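Alginate lyase A1-II' (Sphingomonas sp. A1, PDB 2CWS) cleaves the polysaccharide alginate as the catalytic domain of a family-7 polysaccharide lyase, probably by the beta-elimination usual for such enzymes. Local coordinates at residues H89-S94 with L223-S228; L17-A22 with S38-T43; V149-T154 with D180-D185; P101-I106 with V206-S211. All coordinates share one frame; numbering follows the deposited sequence. Where two conformers were deposited one is given.

In the fold
The four contacts lie in one beta sandwich of the concanavalin clan, and no two of them touch. Contact 1 pairs two inner strands of the seven-stranded sheet. Contacts 2 and 3 each bring a strand or strand end of the other sheet against an outermost strand of this one, 41-43 and 180-185, so they join the two sheets near their borders, on opposite sides of the chain's centre and about 30 Å apart between centres. Contact 4 joins two loops about 27 Å from contact 1, centre to centre, and approaches contact 2 to about 7 Å between nearest atoms. A glycerol, probably from crystallisation, lies about 4 Å from the side chain of His89 in contact 1.

Contact 1: residues H89-S94 with L223-S228; sequences HTMKLS and LSVSHS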
loop_
_atom_site.group_PDB
_atom_site.type_symbol
_atom_site.label_atom_id
_atom_site.label_comp_id
_atom_site.label_asym_id
_atom_site.label_seq_id
_atom_site.Cartn_x
_atom_site.Cartn_y
_atom_site.Cartn_z
ATOM N N HIS A 89 -4.170 2.188 14.730
ATOM C CA HIS A 89 -3.691 1.272 13.704
ATOM C C HIS A 89 -2.659 2.018 12.884
ATOM O O HIS A 89 -3.054 2.994 12.199
ATOM C CB HIS A 89 -4.881 0.881 12.802
ATOM C CG HIS A 89 -6.049 0.393 13.640
ATOM N ND1 HIS A 89 -6.040 -0.844 14.242
ATOM C CD2 HIS A 89 -7.159 1.043 14.050
ATOM C CE1 HIS A 89 -7.161 -0.974 14.944
ATOM N NE2 HIS A 89 -7.846 0.168 14.837
ATOM N N THR A 90 -1.383 1.635 12.952
ATOM C CA THR A 90 -0.332 2.468 12.401
ATOM C C THR A 90 0.644 1.656 11.570
ATOM O O THR A 90 1.209 0.691 12.069
ATOM C CB THR A 90 0.460 3.149 13.538
ATOM O OG1 THR A 90 -0.533 3.904 14.283
ATOM C CG2 THR A 90 1.515 4.094 12.966
ATOM N N MET A 91 0.891 2.101 10.345
ATOM C CA MET A 91 1.973 1.557 9.511
ATOM C C MET A 91 3.057 2.600 9.384
ATOM O O MET A 91 2.770 3.776 9.110
ATOM C CB MET A 91 1.386 1.191 8.139
ATOM C CG MET A 91 2.508 0.748 7.181
ATOM S SD MET A 91 1.874 0.013 5.646
ATOM C CE MET A 91 1.067 1.494 4.940
ATOM N N LYS A 92 4.278 2.172 9.563
ATOM C CA LYS A 92 5.447 2.999 9.333
ATOM C C LYS A 92 6.322 2.317 8.295
ATOM O O LYS A 92 6.476 1.100 8.308
ATOM C CB LYS A 92 6.311 3.206 10.589
ATOM C CG LYS A 92 5.533 3.851 11.708
ATOM C CD LYS A 92 6.498 4.002 12.898
ATOM C CE LYS A 92 7.794 4.586 12.351
ATOM N NZ LYS A 92 8.826 4.830 13.377
ATOM N N LEU A 93 6.883 3.100 7.381
ATOM C CA LEU A 93 7.817 2.512 6.431
ATOM C C LEU A 93 8.840 3.569 6.065
ATOM O O LEU A 93 8.620 4.788 6.179
ATOM C CB LEU A 93 7.092 1.921 5.200
ATOM C CG LEU A 93 6.247 2.903 4.353
ATOM C CD1 LEU A 93 7.074 3.701 3.337
ATOM C CD2 LEU A 93 5.232 2.067 3.565
ATOM N N SER A 94 9.957 3.093 5.528
ATOM C CA SER A 94 10.924 3.968 4.880
ATOM C C SER A 94 11.233 3.356 3.520
ATOM O O SER A 94 11.332 2.124 3.425
ATOM C CB SER A 94 12.194 4.268 5.682
ATOM O OG SER A 94 12.947 3.092 5.780
ATOM N N LEU A 223 9.555 -1.575 7.423
ATOM C CA LEU A 223 8.080 -1.689 7.271
ATOM C C LEU A 223 7.548 -2.334 8.523
ATOM O O LEU A 223 7.948 -3.461 8.846
ATOM C CB LEU A 223 7.735 -2.574 6.068
ATOM C CG LEU A 223 6.237 -2.871 5.850
ATOM C CD1 LEU A 223 5.437 -1.609 5.578
ATOM C CD2 LEU A 223 6.078 -3.898 4.735
ATOM N N SER A 224 6.669 -1.641 9.253
ATOM C CA SER A 224 6.103 -2.188 10.451
ATOM C C SER A 224 4.648 -1.764 10.578
ATOM O O SER A 224 4.238 -0.730 10.080
ATOM C CB SER A 224 6.910 -1.816 11.712
ATOM O OG SER A 224 6.854 -0.444 11.915
ATOM N N VAL A 225 3.894 -2.573 11.313
ATOM C CA VAL A 225 2.502 -2.289 11.637
ATOM C C VAL A 225 2.296 -2.519 13.128
ATOM O O VAL A 225 2.761 -3.497 13.671
ATOM C CB VAL A 225 1.574 -3.211 10.827
ATOM C CG1 VAL A 225 0.133 -3.044 11.275
ATOM C CG2 VAL A 225 1.705 -2.972 9.335
ATOM N N SER A 226 1.544 -1.584 13.743
ATOM C CA SER A 226 1.207 -1.660 15.158
ATOM C C SER A 226 -0.271 -1.390 15.326
ATOM O O SER A 226 -0.793 -0.380 14.877
ATOM C CB SER A 226 2.021 -0.623 15.952
ATOM O OG SER A 226 1.646 -0.573 17.319
ATOM N N HIS A 227 -0.945 -2.289 16.061
ATOM C CA HIS A 227 -2.350 -2.134 16.415
ATOM C C HIS A 227 -2.401 -1.993 17.934
ATOM O O HIS A 227 -1.826 -2.839 18.664
ATOM C CB HIS A 227 -3.170 -3.350 15.949
ATOM C CG HIS A 227 -3.194 -3.408 14.448
ATOM N ND1 HIS A 227 -3.981 -2.507 13.728
ATOM C CD2 HIS A 227 -2.560 -4.211 13.592
ATOM C CE1 HIS A 227 -3.794 -2.772 12.454
ATOM N NE2 HIS A 227 -2.970 -3.799 12.309
ATOM N N SER A 228 -3.065 -0.951 18.445
ATOM C CA SER A 228 -3.020 -0.690 19.882
ATOM C C SER A 228 -4.316 0.028 20.295
ATOM O O SER A 228 -5.240 0.227 19.489
ATOM C CB SER A 228 -1.786 0.172 20.310
ATOM O OG SER A 228 -1.813 1.465 19.629
#
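His89 and His227 meet ring edge to ring edge at one end of an antiparallel strand pair. Followed outward, the His89 side chain first passes CB at 3.6 Å from ND1 of His227. Its CG stands anti to the carbonyl carbon (chi1 -52°). The turn about chi2 then presents ND1 to His227 ND1, in a 2.7 Å hydrogen bond with an angle of 168°. His89 CG and CE1 also neighbour His227 ND1, at 3.6 and 3.7 Å, so that one nitrogen lies against the ND1 side of the ring. The two side chains cross at about a right angle, their ring planes inclined by 55°. At the far tip, His89 NE2 bonds to Gln86 O, while His227 NE2 bonds to Glu72 OE2. If both NE2 atoms donate, as their oxygen partners suggest, the ND1-ND1 bond needs one further proton, so one of the rings is probably cationic, a state Glu72 could stabilise. Trp83 neighbours both rings, stacking on His89 and meeting His227 at about 50°.

Behind the histidines the backbones pair regularly: Thr90 N donates to Ser226 O at 2.8 Å, and Lys92 N to Ser224 O at 2.9 Å, each bond being returned. On the histidine face, Leu223 CD1 fits between Met91 SD and Leu93 CB, 3.9 Å from both. Strand 88-99 is flanked on its other edge by strand 162-169. Beneath the apolar face lie Trp15, Leu70, Phe200 and Ala202, from strands 15-18, 67-72 and 197-202 of the opposing sheet.

Contact 2: residues L17-A22 with S38-T43; sequences LQLPDA and SQYFYT
This is an apolar contact between the two sheets of the beta sandwich, in which Pro20 and Leu17 lie against the rings of Tyr40 and Phe41. Residues 17-22 run off the end of strand 15-18 in one sheet, and residues 38-41 form a type I turn that leads into strand 41-43 at the border of the other. The backbones stay well apart, 6.9 Å between Leu19 CA and Tyr40 CA, and the contact is made mainly by side chains.

Pro20 and Tyr40 slide past each other in opposite directions. Pro20 CD lies over one face of the tyrosine ring, 3.9 Å from its centroid in a CH-pi contact, and Pro20 CG comes to 3.4 Å from Tyr40 CD1 at the rim. In one of two conformers, Gln39 CG lies over the opposite face. Nearer the backbone, Leu19 CD2 touches Tyr40 CB at 3.7 Å. At the far end, Tyr40 OH rests 3.6 Å from Asp21 CB, while the carboxylate of Asp21 is engaged by Thr25 through OD1. Leu17 makes the second CH-pi contact. Its CG, anti to the backbone N (chi1 175°), is directed toward Phe41. Leu17 CD2 lies over one face of the Phe41 ring, 3.5 Å from Phe41 CG and offset toward the rim.

Ser38 OG shapes the turn from within, accepting from Tyr40 N at 3.0 Å in an ST turn. Around this cluster, Tyr36 touches Leu17, Leu19 and Phe41, and Phe51 meets the Phe41 ring edge-to-face. Strand 49-54 supplies Ala53 against Pro20, strand 67-72 places Ser68 and Leu70 against Leu17, and Pro6 of helix 6-9 packs on Phe41.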
loop_
_atom_site.group_PDB
_atom_site.type_symbol
_atom_site.label_atom_id
_atom_site.label_comp_id
_atom_site.label_asym_id
_atom_site.label_seq_id
_atom_site.Cartn_x
_atom_site.Cartn_y
_atom_site.Cartn_z
ATOM N N LEU A 17 1.871 -11.339 -0.555
ATOM C CA LEU A 17 2.322 -10.573 -1.682
ATOM C C LEU A 17 1.468 -10.849 -2.907
ATOM O O LEU A 17 1.225 -12.016 -3.243
ATOM C CB LEU A 17 3.793 -10.965 -2.003
ATOM C CG LEU A 17 4.427 -10.333 -3.267
ATOM C CD1 LEU A 17 4.557 -8.822 -3.174
ATOM C CD2 LEU A 17 5.777 -10.992 -3.480
ATOM N N GLN A 18 1.037 -9.788 -3.566
ATOM C CA GLN A 18 0.248 -9.844 -4.796
ATOM C C GLN A 18 1.141 -9.440 -5.957
ATOM O O GLN A 18 1.795 -8.379 -5.888
ATOM C CB GLN A 18 -0.983 -8.918 -4.637
ATOM C CG GLN A 18 -1.880 -9.395 -3.523
ATOM C CD GLN A 18 -2.971 -8.438 -3.156
ATOM O OE1 GLN A 18 -2.719 -7.208 -3.183
ATOM N NE2 GLN A 18 -4.123 -8.951 -2.780
ATOM N N LEU A 19 1.146 -10.266 -6.998
ATOM C CA LEU A 19 2.068 -10.097 -8.132
ATOM C C LEU A 19 1.407 -9.599 -9.386
ATOM O O LEU A 19 0.202 -9.758 -9.582
ATOM C CB LEU A 19 2.734 -11.467 -8.419
ATOM C CG LEU A 19 3.621 -11.975 -7.281
ATOM C CD1 LEU A 19 4.046 -13.430 -7.639
ATOM C CD2 LEU A 19 4.807 -11.099 -7.039
ATOM N N PRO A 20 2.218 -9.099 -10.318
ATOM C CA PRO A 20 1.706 -8.606 -11.603
ATOM C C PRO A 20 1.939 -9.568 -12.750
ATOM O O PRO A 20 1.943 -9.151 -13.911
ATOM C CB PRO A 20 2.539 -7.329 -11.805
ATOM C CG PRO A 20 3.890 -7.724 -11.282
ATOM C CD PRO A 20 3.612 -8.654 -10.123
ATOM N N ASP A 21 2.124 -10.844 -12.445
ATOM C CA ASP A 21 2.124 -11.848 -13.525
ATOM C C ASP A 21 0.724 -11.935 -14.105
ATOM O O ASP A 21 -0.245 -11.376 -13.566
ATOM C CB ASP A 21 2.664 -13.178 -12.992
ATOM C CG ASP A 21 1.757 -13.797 -11.924
ATOM O OD1 ASP A 21 1.574 -15.041 -11.931
ATOM O OD2 ASP A 21 1.233 -13.076 -11.083
ATOM N N ALA A 22 0.594 -12.681 -15.232
ATOM C CA ALA A 22 -0.698 -12.719 -15.916
ATOM C C ALA A 22 -1.837 -13.172 -15.016
ATOM O O ALA A 22 -2.964 -12.662 -15.144
ATOM C CB ALA A 22 -0.637 -13.588 -17.168
ATOM N N SER A 38 11.799 -13.202 -6.849
ATOM C CA SER A 38 11.564 -13.322 -8.275
ATOM C C SER A 38 11.878 -11.974 -8.930
ATOM O O SER A 38 12.309 -11.015 -8.272
ATOM C CB SER A 38 10.101 -13.652 -8.540
ATOM O OG SER A 38 9.291 -12.535 -8.217
ATOM N N GLN A 39 11.575 -11.885 -10.231
ATOM C CA GLN A 39 11.757 -10.616 -10.937
ATOM C C GLN A 39 10.865 -9.518 -10.369
ATOM O O GLN A 39 11.149 -8.347 -10.585
ATOM C CB GLN A 39 11.489 -10.778 -12.462
ATOM C CG GLN A 39 10.033 -11.104 -12.751
ATOM C CD GLN A 39 9.811 -11.457 -14.206
ATOM O OE1 GLN A 39 10.319 -10.788 -15.089
ATOM N NE2 GLN A 39 9.007 -12.498 -14.487
ATOM N N TYR A 40 9.793 -9.905 -9.673
ATOM C CA TYR A 40 8.840 -8.929 -9.162
ATOM C C TYR A 40 9.137 -8.443 -7.730
ATOM O O TYR A 40 8.541 -7.491 -7.277
ATOM C CB TYR A 40 7.449 -9.552 -9.122
ATOM C CG TYR A 40 7.025 -10.087 -10.481
ATOM C CD1 TYR A 40 6.858 -9.277 -11.574
ATOM C CD2 TYR A 40 6.739 -11.483 -10.611
ATOM C CE1 TYR A 40 6.458 -9.783 -12.827
ATOM C CE2 TYR A 40 6.326 -11.967 -11.839
ATOM C CZ TYR A 40 6.179 -11.109 -12.928
ATOM O OH TYR A 40 5.766 -11.646 -14.137
ATOM N N PHE A 41 10.010 -9.168 -7.039
ATOM C CA PHE A 41 10.142 -9.001 -5.597
ATOM C C PHE A 41 11.493 -9.583 -5.170
ATOM O O PHE A 41 11.656 -10.816 -5.242
ATOM C CB PHE A 41 8.998 -9.738 -4.932
ATOM C CG PHE A 41 9.000 -9.667 -3.423
ATOM C CD1 PHE A 41 8.456 -8.557 -2.782
ATOM C CD2 PHE A 41 9.509 -10.726 -2.656
ATOM C CE1 PHE A 41 8.395 -8.499 -1.395
ATOM C CE2 PHE A 41 9.434 -10.671 -1.260
ATOM C CZ PHE A 41 8.868 -9.566 -0.625
ATOM N N TYR A 42 12.409 -8.720 -4.752
ATOM C CA TYR A 42 13.753 -9.230 -4.496
ATOM C C TYR A 42 14.476 -8.249 -3.573
ATOM O O TYR A 42 14.057 -7.127 -3.379
ATOM C CB TYR A 42 14.525 -9.400 -5.804
ATOM C CG TYR A 42 14.686 -8.140 -6.632
ATOM C CD1 TYR A 42 15.764 -7.305 -6.459
ATOM C CD2 TYR A 42 13.759 -7.823 -7.607
ATOM C CE1 TYR A 42 15.945 -6.149 -7.190
ATOM C CE2 TYR A 42 13.926 -6.676 -8.409
ATOM C CZ TYR A 42 15.018 -5.837 -8.181
ATOM O OH TYR A 42 15.251 -4.741 -8.964
ATOM N N THR A 43 15.608 -8.735 -3.041
ATOM C CA THR A 43 16.477 -7.856 -2.240
ATOM C C THR A 43 17.525 -7.277 -3.167
ATOM O O THR A 43 18.242 -8.033 -3.835
ATOM C CB THR A 43 17.147 -8.674 -1.136
ATOM O OG1 THR A 43 16.132 -9.136 -0.248
ATOM C CG2 THR A 43 18.181 -7.809 -0.415
#

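Contact 3: residues V149-T154 with D180-D185; sequences VHNYFT and DTRSVD
Arg182 reaches across the edge of the beta sandwich to Phe153 and Tyr152, joining strand 180-185 of one sheet to strand 148-154 of the other. Its guanidinium lies flat on the phenylalanine ring in a cation-pi stack, with centres 4.1 Å apart and planes at 30°. The same group is forked end-on: NH2 and NH1 both donate to Tyr152 O, at 2.9 and 3.0 Å, from the same face of the carbonyl plane.

Asp180 holds the adjoining NE/NH1 edge, and with Tyr152 O fixes the rotation of the guanidinium. NE meets OD1 and NH1 meets OD2, each at 2.9 Å, in a side-on salt bridge whose donors stand above the carboxylate plane. Arg182 CG lies 3.7 Å from Phe153 CZ, and the bend at chi2 (-69°) turns CD away from an extended course.

Further along, Val149 CG1 packs on Val184 CG2 at 3.9 Å, and Asn151 lies alongside Arg182, its ND2 held by Met136 O of strand 133-139. Met177 of strand 172-177 also touches Phe153. Two waters bridge Asn151 to strand 180-185. One links Asn151 OD1 to Arg182 NH2, and the second donates to Asn151 OD1 and to Ser183 O, 2.8 Å in either case.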
loop_
_atom_site.group_PDB
_atom_site.type_symbol
_atom_site.label_atom_id
_atom_site.label_comp_id
_atom_site.label_asym_id
_atom_site.label_seq_id
_atom_site.Cartn_x
_atom_site.Cartn_y
_atom_site.Cartn_z
ATOM N N VAL A 149 -9.936 13.599 -0.658
ATOM C CA VAL A 149 -9.224 14.711 -0.031
ATOM C C VAL A 149 -7.739 14.514 -0.345
ATOM O O VAL A 149 -7.159 13.497 0.028
ATOM C CB VAL A 149 -9.443 14.763 1.480
ATOM C CG1 VAL A 149 -8.731 15.976 2.063
ATOM C CG2 VAL A 149 -10.962 14.745 1.810
ATOM N N HIS A 150 -7.133 15.495 -1.009
ATOM C CA HIS A 150 -5.721 15.401 -1.357
ATOM C C HIS A 150 -4.887 16.017 -0.261
ATOM O O HIS A 150 -5.306 16.965 0.419
ATOM C CB HIS A 150 -5.476 16.126 -2.699
ATOM C CG HIS A 150 -6.237 15.453 -3.808
ATOM N ND1 HIS A 150 -5.664 14.510 -4.598
ATOM C CD2 HIS A 150 -7.532 15.511 -4.220
ATOM C CE1 HIS A 150 -6.547 14.025 -5.463
ATOM N NE2 HIS A 150 -7.693 14.656 -5.258
ATOM N N ASN A 151 -3.674 15.481 -0.085
ATOM C CA ASN A 151 -2.731 15.993 0.928
ATOM C C ASN A 151 -1.346 15.959 0.293
ATOM O O ASN A 151 -0.740 14.864 0.163
ATOM C CB ASN A 151 -2.756 15.150 2.207
ATOM C CG ASN A 151 -4.129 15.215 2.882
ATOM O OD1 ASN A 151 -4.425 16.183 3.621
ATOM N ND2 ASN A 151 -5.003 14.238 2.613
ATOM N N TYR A 152 -0.869 17.111 -0.118
ATOM C CA TYR A 152 0.333 17.180 -0.957
ATOM C C TYR A 152 1.598 17.447 -0.130
ATOM O O TYR A 152 1.589 18.369 0.725
ATOM C CB TYR A 152 0.213 18.319 -1.989
ATOM C CG TYR A 152 -0.949 18.049 -2.954
ATOM C CD1 TYR A 152 -2.097 18.807 -2.954
ATOM C CD2 TYR A 152 -0.850 16.981 -3.856
ATOM C CE1 TYR A 152 -3.145 18.502 -3.900
ATOM C CE2 TYR A 152 -1.849 16.656 -4.777
ATOM C CZ TYR A 152 -2.977 17.433 -4.765
ATOM O OH TYR A 152 -4.039 17.160 -5.628
ATOM N N PHE A 153 2.621 16.659 -0.427
ATOM C CA PHE A 153 3.940 16.798 0.183
ATOM C C PHE A 153 4.888 17.170 -0.948
ATOM O O PHE A 153 5.214 16.341 -1.814
ATOM C CB PHE A 153 4.358 15.478 0.869
ATOM C CG PHE A 153 3.410 15.112 1.989
ATOM C CD1 PHE A 153 2.254 14.342 1.706
ATOM C CD2 PHE A 153 3.644 15.555 3.265
ATOM C CE1 PHE A 153 1.382 14.060 2.772
ATOM C CE2 PHE A 153 2.802 15.231 4.317
ATOM C CZ PHE A 153 1.684 14.485 4.062
ATOM N N THR A 154 5.337 18.407 -0.906
ATOM C CA THR A 154 6.180 18.990 -1.928
ATOM C C THR A 154 7.648 18.642 -1.723
ATOM O O THR A 154 8.193 18.800 -0.618
ATOM C CB THR A 154 6.010 20.516 -1.889
ATOM O OG1 THR A 154 4.644 20.801 -2.162
ATOM C CG2 THR A 154 6.881 21.193 -2.914
ATOM N N ASP A 180 5.913 15.284 8.646
ATOM C CA ASP A 180 4.853 16.276 8.358
ATOM C C ASP A 180 3.534 15.504 8.306
ATOM O O ASP A 180 3.362 14.688 7.403
ATOM C CB ASP A 180 5.197 16.942 7.031
ATOM C CG ASP A 180 4.190 17.928 6.522
ATOM O OD1 ASP A 180 3.072 18.036 7.122
ATOM O OD2 ASP A 180 4.491 18.608 5.504
ATOM N N THR A 181 2.647 15.736 9.291
ATOM C CA THR A 181 1.418 15.000 9.390
ATOM C C THR A 181 0.223 15.876 9.017
ATOM O O THR A 181 0.106 17.041 9.433
ATOM C CB THR A 181 1.233 14.470 10.814
ATOM O OG1 THR A 181 2.296 13.592 11.123
ATOM C CG2 THR A 181 -0.093 13.750 11.001
ATOM N N ARG A 182 -0.683 15.287 8.247
ATOM C CA ARG A 182 -1.976 15.894 7.927
ATOM C C ARG A 182 -3.081 14.951 8.420
ATOM O O ARG A 182 -2.823 13.747 8.577
ATOM C CB ARG A 182 -2.139 16.044 6.388
ATOM C CG ARG A 182 -0.885 16.536 5.698
ATOM C CD ARG A 182 -0.504 17.999 5.992
ATOM N NE ARG A 182 0.827 18.312 5.383
ATOM C CZ ARG A 182 1.015 18.501 4.073
ATOM N NH1 ARG A 182 2.252 18.709 3.626
ATOM N NH2 ARG A 182 0.005 18.483 3.195
ATOM N N SER A 183 -4.304 15.429 8.598
ATOM C CA SER A 183 -5.359 14.514 9.056
ATOM C C SER A 183 -6.642 14.756 8.289
ATOM O O SER A 183 -6.932 15.868 7.818
ATOM C CB SER A 183 -5.613 14.667 10.573
ATOM O OG SER A 183 -6.257 15.931 10.864
ATOM N N VAL A 184 -7.418 13.687 8.209
ATOM C CA VAL A 184 -8.766 13.683 7.616
ATOM C C VAL A 184 -9.679 12.835 8.489
ATOM O O VAL A 184 -9.383 11.666 8.738
ATOM C CB VAL A 184 -8.730 13.117 6.192
ATOM C CG1 VAL A 184 -10.149 13.059 5.591
ATOM C CG2 VAL A 184 -7.797 13.923 5.284
ATOM N N ASP A 185 -10.796 13.408 8.943
ATOM C CA ASP A 185 -11.739 12.673 9.785
ATOM C C ASP A 185 -12.724 11.959 8.849
ATOM O O ASP A 185 -13.727 12.482 8.464
ATOM C CB ASP A 185 -12.387 13.627 10.773
ATOM C CG ASP A 185 -13.387 12.923 11.667
ATOM O OD1 ASP A 185 -13.585 11.714 11.517
ATOM O OD2 ASP A 185 -13.933 13.657 12.545
HETATM O O HOH W 1 -2.904 18.504 3.423
HETATM O O HOH W 2 -6.138 17.301 5.529
HETATM O O HOH W 3 4.571 19.941 1.454
#

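Contact 4: residues P101-I106 with V206-S211; sequences PSSGKI and VQDNTS
Pro101 and Asp208 pack closely where two loops of the sandwich meet, one leading from strand 88-99 to strand 106-114, the other following strand 204-206. In the tight part, Pro101 CB lies 3.5 Å from Asp208 CB, and Pro101 CG touches Val206 CG1 at 3.7 Å. Ile106 and Val206 form an antiparallel non-hydrogen-bonded pair, CA to CA 4.5 Å, where the loops join their strands. Ala216 of strand 215-228 backs Pro101, Ile106 and Val206. Residues 101-104 form a type I turn, and Gly104 closes it with a positive phi of 82°, where a side chain would press on the preceding carbonyl.

Asp208 CG is anti to the backbone N (chi1 -175°), and the carboxylate reaches the turn. OD1 accepts from Ser103 N at 2.8 Å, on its anti side. OD2 faces its own loop, taking Thr210 N in an Asx turn at 2.9 Å and also the Thr210 hydroxyl through its syn lone pair. Ser103 OG donates to Gln207 O at 2.8 Å from above the carbonyl plane and accepts from Lys105 N in an ST turn. Ser102 and Ser103 are solvent-exposed, although Ser103 is gripped through N and OG.

The other side is looser. The side chains of Lys105 and Gln207 meet there through aliphatic carbons, CD to CB at 3.8 Å. The amide of Gln207 leads away to Tyr205 O, and one main-chain bond, Gln207 N to Lys105 O at 3.0 Å, joins the loops beside them.

Three donors, Ser103 N and the N and OG1 of Thr210, bond to the buried carboxylate of Asp208, which would be expected to favour its ionised form. Through its two oxygens the residue ties the 101-104 turn to its own loop.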
loop_
_atom_site.group_PDB
_atom_site.type_symbol
_atom_site.label_atom_id
_atom_site.label_comp_id
_atom_site.label_asym_id
_atom_site.label_seq_id
_atom_site.Cartn_x
_atom_site.Cartn_y
_atom_site.Cartn_z
ATOM N N PRO A 101 6.728 4.353 -14.414
ATOM C CA PRO A 101 6.229 4.094 -15.749
ATOM C C PRO A 101 6.119 5.395 -16.512
ATOM O O PRO A 101 6.289 6.487 -15.940
ATOM C CB PRO A 101 4.840 3.480 -15.508
ATOM C CG PRO A 101 4.361 4.283 -14.306
ATOM C CD PRO A 101 5.609 4.448 -13.435
ATOM N N SER A 102 5.754 5.336 -17.802
ATOM C CA SER A 102 5.608 6.538 -18.590
ATOM C C SER A 102 4.597 7.512 -17.979
ATOM O O SER A 102 4.750 8.726 -18.150
ATOM C CB SER A 102 5.184 6.197 -20.014
ATOM O OG SER A 102 6.198 5.434 -20.680
ATOM N N SER A 103 3.573 7.006 -17.296
ATOM C CA SER A 103 2.566 7.942 -16.760
ATOM C C SER A 103 3.129 8.800 -15.631
ATOM O O SER A 103 2.537 9.818 -15.289
ATOM C CB SER A 103 1.372 7.180 -16.187
ATOM O OG SER A 103 1.760 6.601 -14.911
ATOM N N GLY A 104 4.232 8.390 -15.008
ATOM C CA GLY A 104 4.800 9.195 -13.923
ATOM C C GLY A 104 4.127 8.961 -12.596
ATOM O O GLY A 104 4.375 9.742 -11.677
ATOM N N LYS A 105 3.344 7.909 -12.401
ATOM C CA LYS A 105 2.554 7.786 -11.156
ATOM C C LYS A 105 2.493 6.330 -10.718
ATOM O O LYS A 105 2.143 5.444 -11.491
ATOM C CB LYS A 105 1.152 8.336 -11.382
ATOM C CG LYS A 105 0.279 8.297 -10.140
ATOM C CD LYS A 105 -1.161 8.644 -10.383
ATOM C CE LYS A 105 -1.333 10.094 -10.806
ATOM N NZ LYS A 105 -2.789 10.455 -11.041
ATOM N N ILE A 106 2.793 6.108 -9.408
ATOM C CA ILE A 106 2.540 4.818 -8.774
ATOM C C ILE A 106 1.984 5.099 -7.382
ATOM O O ILE A 106 2.055 6.199 -6.873
ATOM C CB ILE A 106 3.787 3.907 -8.665
ATOM C CG1 ILE A 106 4.831 4.472 -7.679
ATOM C CG2 ILE A 106 4.376 3.652 -10.030
ATOM C CD1 ILE A 106 5.991 3.482 -7.427
ATOM N N VAL A 206 1.123 0.135 -9.891
ATOM C CA VAL A 206 1.578 1.002 -10.984
ATOM C C VAL A 206 0.410 1.673 -11.694
ATOM O O VAL A 206 -0.414 0.984 -12.276
ATOM C CB VAL A 206 2.357 0.135 -12.000
ATOM C CG1 VAL A 206 2.960 1.033 -13.094
ATOM C CG2 VAL A 206 3.462 -0.687 -11.317
ATOM N N GLN A 207 0.375 3.025 -11.644
ATOM C CA GLN A 207 -0.773 3.720 -12.251
ATOM C C GLN A 207 -0.505 4.043 -13.714
ATOM O O GLN A 207 -0.495 5.168 -14.176
ATOM C CB GLN A 207 -1.157 4.999 -11.453
ATOM C CG GLN A 207 -1.334 4.677 -9.947
ATOM C CD GLN A 207 -2.440 3.705 -9.695
ATOM O OE1 GLN A 207 -3.635 3.947 -9.909
ATOM N NE2 GLN A 207 -2.066 2.492 -9.213
ATOM N N ASP A 208 -0.267 2.971 -14.450
ATOM C CA ASP A 208 -0.041 2.976 -15.911
ATOM C C ASP A 208 -0.291 1.547 -16.351
ATOM O O ASP A 208 0.352 0.639 -15.848
ATOM C CB ASP A 208 1.371 3.410 -16.234
ATOM C CG ASP A 208 1.697 3.582 -17.700
ATOM O OD1 ASP A 208 2.569 4.448 -18.019
ATOM O OD2 ASP A 208 1.071 2.876 -18.512
ATOM N N ASN A 209 -1.262 1.355 -17.254
ATOM C CA ASN A 209 -1.524 -0.008 -17.775
ATOM C C ASN A 209 -1.304 -0.083 -19.303
ATOM O O ASN A 209 -1.838 -0.954 -19.952
ATOM C CB ASN A 209 -2.923 -0.508 -17.436
ATOM C CG ASN A 209 -4.005 0.368 -17.932
ATOM O OD1 ASN A 209 -5.191 0.083 -17.559
ATOM N ND2 ASN A 209 -3.764 1.352 -18.755
ATOM N N THR A 210 -0.590 0.922 -19.827
ATOM C CA THR A 210 -0.493 1.070 -21.264
ATOM C C THR A 210 0.502 0.091 -21.865
ATOM O O THR A 210 1.437 -0.452 -21.223
ATOM C CB THR A 210 -0.070 2.494 -21.640
ATOM O OG1 THR A 210 1.276 2.726 -21.189
ATOM C CG2 THR A 210 -1.008 3.581 -21.059
ATOM N N SER A 211 0.354 -0.121 -23.164
ATOM C CA SER A 211 1.266 -1.018 -23.865
ATOM C C SER A 211 2.734 -0.675 -23.750
ATOM O O SER A 211 3.568 -1.595 -23.589
ATOM C CB SER A 211 0.991 -0.961 -25.405
ATOM O OG SER A 211 -0.305 -1.480 -25.564
#